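Local coordinates for putative malic enzyme ((S)-malate:NAD+ oxidoreductase (decarboxylating)) (Streptococcus pyogenes, PDB 2A9F), which probably catalyses the NAD+-dependent oxidative decarboxylation of (S)-malate, as expected of a malic enzyme that uses a divalent metal ion, at residues A174-K184 and A280-M288. Sequence-based numbering, arbitrary orientation.
Sequences AIFNSLKLLKK and AARPVIFAM
Ala174 meets the far end of the Phe286 ring. Its CB lies 3.8 Å from Phe286 CZ and about as far from CE1, oblique to the ring. Ile175 reaches CE2 of the same ring with CG2, at 3.9 Å, its side chain roughly perpendicular to that of Phe286. Only the CG2 branch does the touching; the end of the side chain leads away from the strand. Ser178 comes next, one helical turn after Ala174. Its OG donates a hydrogen bond of 2.9 Å to Ala174 O. That bond satisfies the buried hydroxyl within the helix. OG also lies at the edge of the Phe286 ring, near its plane, 4.0 Å from CZ. The same OG touches Val284 CG1, the methyl anti to the backbone N (chi1 -179°).

Past the helix, Leu182 packs on Arg282. Leu182 CG approaches Arg282 CB to 3.6 Å, and the two side chains lie alongside and point opposite ways. Leu182 CD2 also meets Val284 CG2 at 4.0 Å. Arg282 has a cation-pi partner in Tyr306. Lys184 runs out extended and brings NZ to 3.9 Å from Arg282 N, without a hydrogen bond.

No hydrogen bond joins the two segments; the contact is mainly apolar. Residues 174-180, the end of helix 162-180, run almost antiparallel to strand 284-287, at 165° and 10.5 Å between axes. Strands 262-264 and 307-310 flank this strand, and Phe262 and Ile307 extend the apolar layer. A helix covering a mostly parallel sheet in this way is characteristic of the Rossmann-type NAD-binding domain of malic enzymes.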
loop_
_atom_site.group_PDB
_atom_site.type_symbol
_atom_site.label_atom_id
_atom_site.label_comp_id
_atom_site.label_asym_id
_atom_site.label_seq_id
_atom_site.Cartn_x
_atom_site.Cartn_y
_atom_site.Cartn_z
ATOM N N ALA A 174 6.125 26.722 18.348
ATOM C CA ALA A 174 5.651 27.168 19.646
ATOM C C ALA A 174 6.594 28.186 20.286
ATOM O O ALA A 174 6.190 28.943 21.166
ATOM C CB ALA A 174 5.461 25.981 20.568
ATOM N N ILE A 175 7.855 28.214 19.872
ATOM C CA ILE A 175 8.740 29.196 20.471
ATOM C C ILE A 175 8.683 30.470 19.631
ATOM O O ILE A 175 8.676 31.560 20.182
ATOM C CB ILE A 175 10.228 28.697 20.637
ATOM C CG1 ILE A 175 11.072 29.084 19.433
ATOM C CG2 ILE A 175 10.279 27.193 20.855
ATOM C CD1 ILE A 175 12.549 28.947 19.701
ATOM N N PHE A 176 8.633 30.342 18.309
ATOM C CA PHE A 176 8.546 31.529 17.463
ATOM C C PHE A 176 7.453 32.420 18.062
ATOM O O PHE A 176 7.604 33.646 18.183
ATOM C CB PHE A 176 8.157 31.151 16.038
ATOM C CG PHE A 176 9.265 30.543 15.243
ATOM C CD1 PHE A 176 8.992 29.555 14.299
ATOM C CD2 PHE A 176 10.579 30.968 15.409
ATOM C CE1 PHE A 176 10.010 28.994 13.530
ATOM C CE2 PHE A 176 11.611 30.414 14.647
ATOM C CZ PHE A 176 11.326 29.425 13.706
ATOM N N ASN A 177 6.354 31.786 18.449
ATOM C CA ASN A 177 5.256 32.514 19.045
ATOM C C ASN A 177 5.575 32.888 20.478
ATOM O O ASN A 177 5.052 33.864 21.005
ATOM C CB ASN A 177 3.972 31.690 18.973
ATOM C CG ASN A 177 3.256 31.868 17.657
ATOM O OD1 ASN A 177 3.663 32.685 16.827
ATOM N ND2 ASN A 177 2.185 31.112 17.455
ATOM N N SER A 178 6.435 32.107 21.114
ATOM C CA SER A 178 6.822 32.416 22.476
ATOM C C SER A 178 7.756 33.616 22.489
ATOM O O SER A 178 7.686 34.440 23.390
ATOM C CB SER A 178 7.478 31.208 23.128
ATOM O OG SER A 178 6.472 30.397 23.702
ATOM N N LEU A 179 8.618 33.713 21.483
ATOM C CA LEU A 179 9.551 34.825 21.362
ATOM C C LEU A 179 8.744 36.116 21.393
ATOM O O LEU A 179 8.972 36.997 22.228
ATOM C CB LEU A 179 10.305 34.731 20.035
ATOM C CG LEU A 179 11.077 33.439 19.745
ATOM C CD1 LEU A 179 11.771 33.541 18.398
ATOM C CD2 LEU A 179 12.106 33.203 20.845
ATOM N N LYS A 180 7.782 36.201 20.474
ATOM C CA LYS A 180 6.898 37.355 20.334
ATOM C C LYS A 180 6.367 37.970 21.629
ATOM O O LYS A 180 6.587 39.161 21.882
ATOM C CB LYS A 180 5.707 36.990 19.448
ATOM C CG LYS A 180 6.051 36.745 18.000
ATOM C CD LYS A 180 6.618 37.992 17.343
ATOM C CE LYS A 180 6.697 37.824 15.829
ATOM N NZ LYS A 180 5.346 37.642 15.192
ATOM N N LEU A 181 5.664 37.176 22.438
ATOM C CA LEU A 181 5.086 37.695 23.674
ATOM C C LEU A 181 6.053 37.829 24.836
ATOM O O LEU A 181 5.647 37.827 25.997
ATOM C CB LEU A 181 3.868 36.864 24.100
ATOM C CG LEU A 181 3.989 35.408 24.547
ATOM C CD1 LEU A 181 2.592 34.821 24.804
ATOM C CD2 LEU A 181 4.703 34.619 23.480
ATOM N N LEU A 182 7.336 37.949 24.517
ATOM C CA LEU A 182 8.365 38.125 25.532
ATOM C C LEU A 182 9.175 39.364 25.162
ATOM O O LEU A 182 9.788 40.007 26.017
ATOM C CB LEU A 182 9.274 36.889 25.602
ATOM C CG LEU A 182 9.063 36.016 26.845
ATOM C CD1 LEU A 182 7.611 35.587 26.912
ATOM C CD2 LEU A 182 9.974 34.806 26.811
ATOM N N LYS A 183 9.144 39.692 23.872
ATOM C CA LYS A 183 9.853 40.836 23.315
ATOM C C LYS A 183 11.334 40.551 23.185
ATOM O O LYS A 183 12.158 41.451 23.328
ATOM C CB LYS A 183 9.646 42.086 24.180
ATOM C CG LYS A 183 8.536 43.013 23.697
ATOM C CD LYS A 183 7.183 42.318 23.657
ATOM C CE LYS A 183 6.080 43.298 23.282
ATOM N NZ LYS A 183 6.333 43.948 21.967
ATOM N N LYS A 184 11.671 39.299 22.909
ATOM C CA LYS A 184 13.065 38.907 22.756
ATOM C C LYS A 184 13.263 38.301 21.369
ATOM O O LYS A 184 12.298 37.971 20.699
ATOM C CB LYS A 184 13.424 37.888 23.839
ATOM C CG LYS A 184 13.002 38.317 25.239
ATOM C CD LYS A 184 13.276 37.246 26.308
ATOM C CE LYS A 184 12.813 37.712 27.689
ATOM N NZ LYS A 184 12.935 36.663 28.737
ATOM N N ALA A 280 15.610 32.653 33.632
ATOM C CA ALA A 280 15.504 34.043 33.213
ATOM C C ALA A 280 14.167 34.647 33.671
ATOM O O ALA A 280 13.425 34.017 34.435
ATOM C CB ALA A 280 15.662 34.153 31.698
ATOM N N ALA A 281 13.865 35.859 33.199
ATOM C CA ALA A 281 12.655 36.589 33.592
ATOM C C ALA A 281 11.328 35.914 33.279
ATOM O O ALA A 281 10.568 35.592 34.197
ATOM C CB ALA A 281 12.681 37.978 32.986
ATOM N N ARG A 282 11.034 35.736 31.988
ATOM C CA ARG A 282 9.793 35.077 31.542
ATOM C C ARG A 282 10.200 33.693 31.021
ATOM O O ARG A 282 10.367 33.477 29.815
ATOM C CB ARG A 282 9.130 35.882 30.415
ATOM C CG ARG A 282 9.115 37.391 30.641
ATOM C CD ARG A 282 7.920 37.882 31.446
ATOM N NE ARG A 282 6.976 38.612 30.601
ATOM C CZ ARG A 282 5.960 39.332 31.063
ATOM N NH1 ARG A 282 5.754 39.422 32.371
ATOM N NH2 ARG A 282 5.146 39.956 30.218
ATOM N N PRO A 283 10.373 32.736 31.937
ATOM C CA PRO A 283 10.774 31.374 31.589
ATOM C C PRO A 283 9.736 30.513 30.869
ATOM O O PRO A 283 8.676 30.207 31.413
ATOM C CB PRO A 283 11.174 30.794 32.940
ATOM C CG PRO A 283 10.197 31.438 33.863
ATOM C CD PRO A 283 10.194 32.872 33.395
ATOM N N VAL A 284 10.052 30.132 29.638
ATOM C CA VAL A 284 9.179 29.268 28.859
ATOM C C VAL A 284 9.649 27.855 29.205
ATOM O O VAL A 284 10.780 27.679 29.654
ATOM C CB VAL A 284 9.335 29.521 27.338
ATOM C CG1 VAL A 284 8.399 28.621 26.558
ATOM C CG2 VAL A 284 9.046 30.972 27.022
ATOM N N ILE A 285 8.787 26.863 29.006
ATOM C CA ILE A 285 9.113 25.476 29.321
ATOM C C ILE A 285 8.351 24.493 28.436
ATOM O O ILE A 285 7.128 24.558 28.337
ATOM C CB ILE A 285 8.776 25.171 30.798
ATOM C CG1 ILE A 285 9.813 25.833 31.713
ATOM C CG2 ILE A 285 8.688 23.661 31.020
ATOM C CD1 ILE A 285 9.558 25.618 33.189
ATOM N N PHE A 286 9.071 23.579 27.798
ATOM C CA PHE A 286 8.428 22.585 26.942
ATOM C C PHE A 286 8.769 21.179 27.388
ATOM O O PHE A 286 9.737 20.592 26.933
ATOM C CB PHE A 286 8.830 22.805 25.482
ATOM C CG PHE A 286 8.230 24.037 24.890
ATOM C CD1 PHE A 286 6.863 24.112 24.660
ATOM C CD2 PHE A 286 9.008 25.159 24.643
ATOM C CE1 PHE A 286 6.280 25.290 24.198
ATOM C CE2 PHE A 286 8.433 26.343 24.182
ATOM C CZ PHE A 286 7.070 26.411 23.961
ATOM N N ALA A 287 7.971 20.650 28.303
ATOM C CA ALA A 287 8.197 19.311 28.812
ATOM C C ALA A 287 7.485 18.342 27.888
ATOM O O ALA A 287 6.318 18.016 28.099
ATOM C CB ALA A 287 7.660 19.199 30.215
ATOM N N MET A 288 8.202 17.893 26.859
ATOM C CA MET A 288 7.664 16.984 25.856
ATOM C C MET A 288 7.647 15.517 26.233
ATOM O O MET A 288 7.145 14.692 25.474
ATOM C CB MET A 288 8.441 17.149 24.555
ATOM C CG MET A 288 8.344 18.539 23.976
ATOM S SD MET A 288 6.621 19.021 23.802
ATOM C CE MET A 288 6.300 19.727 25.359
#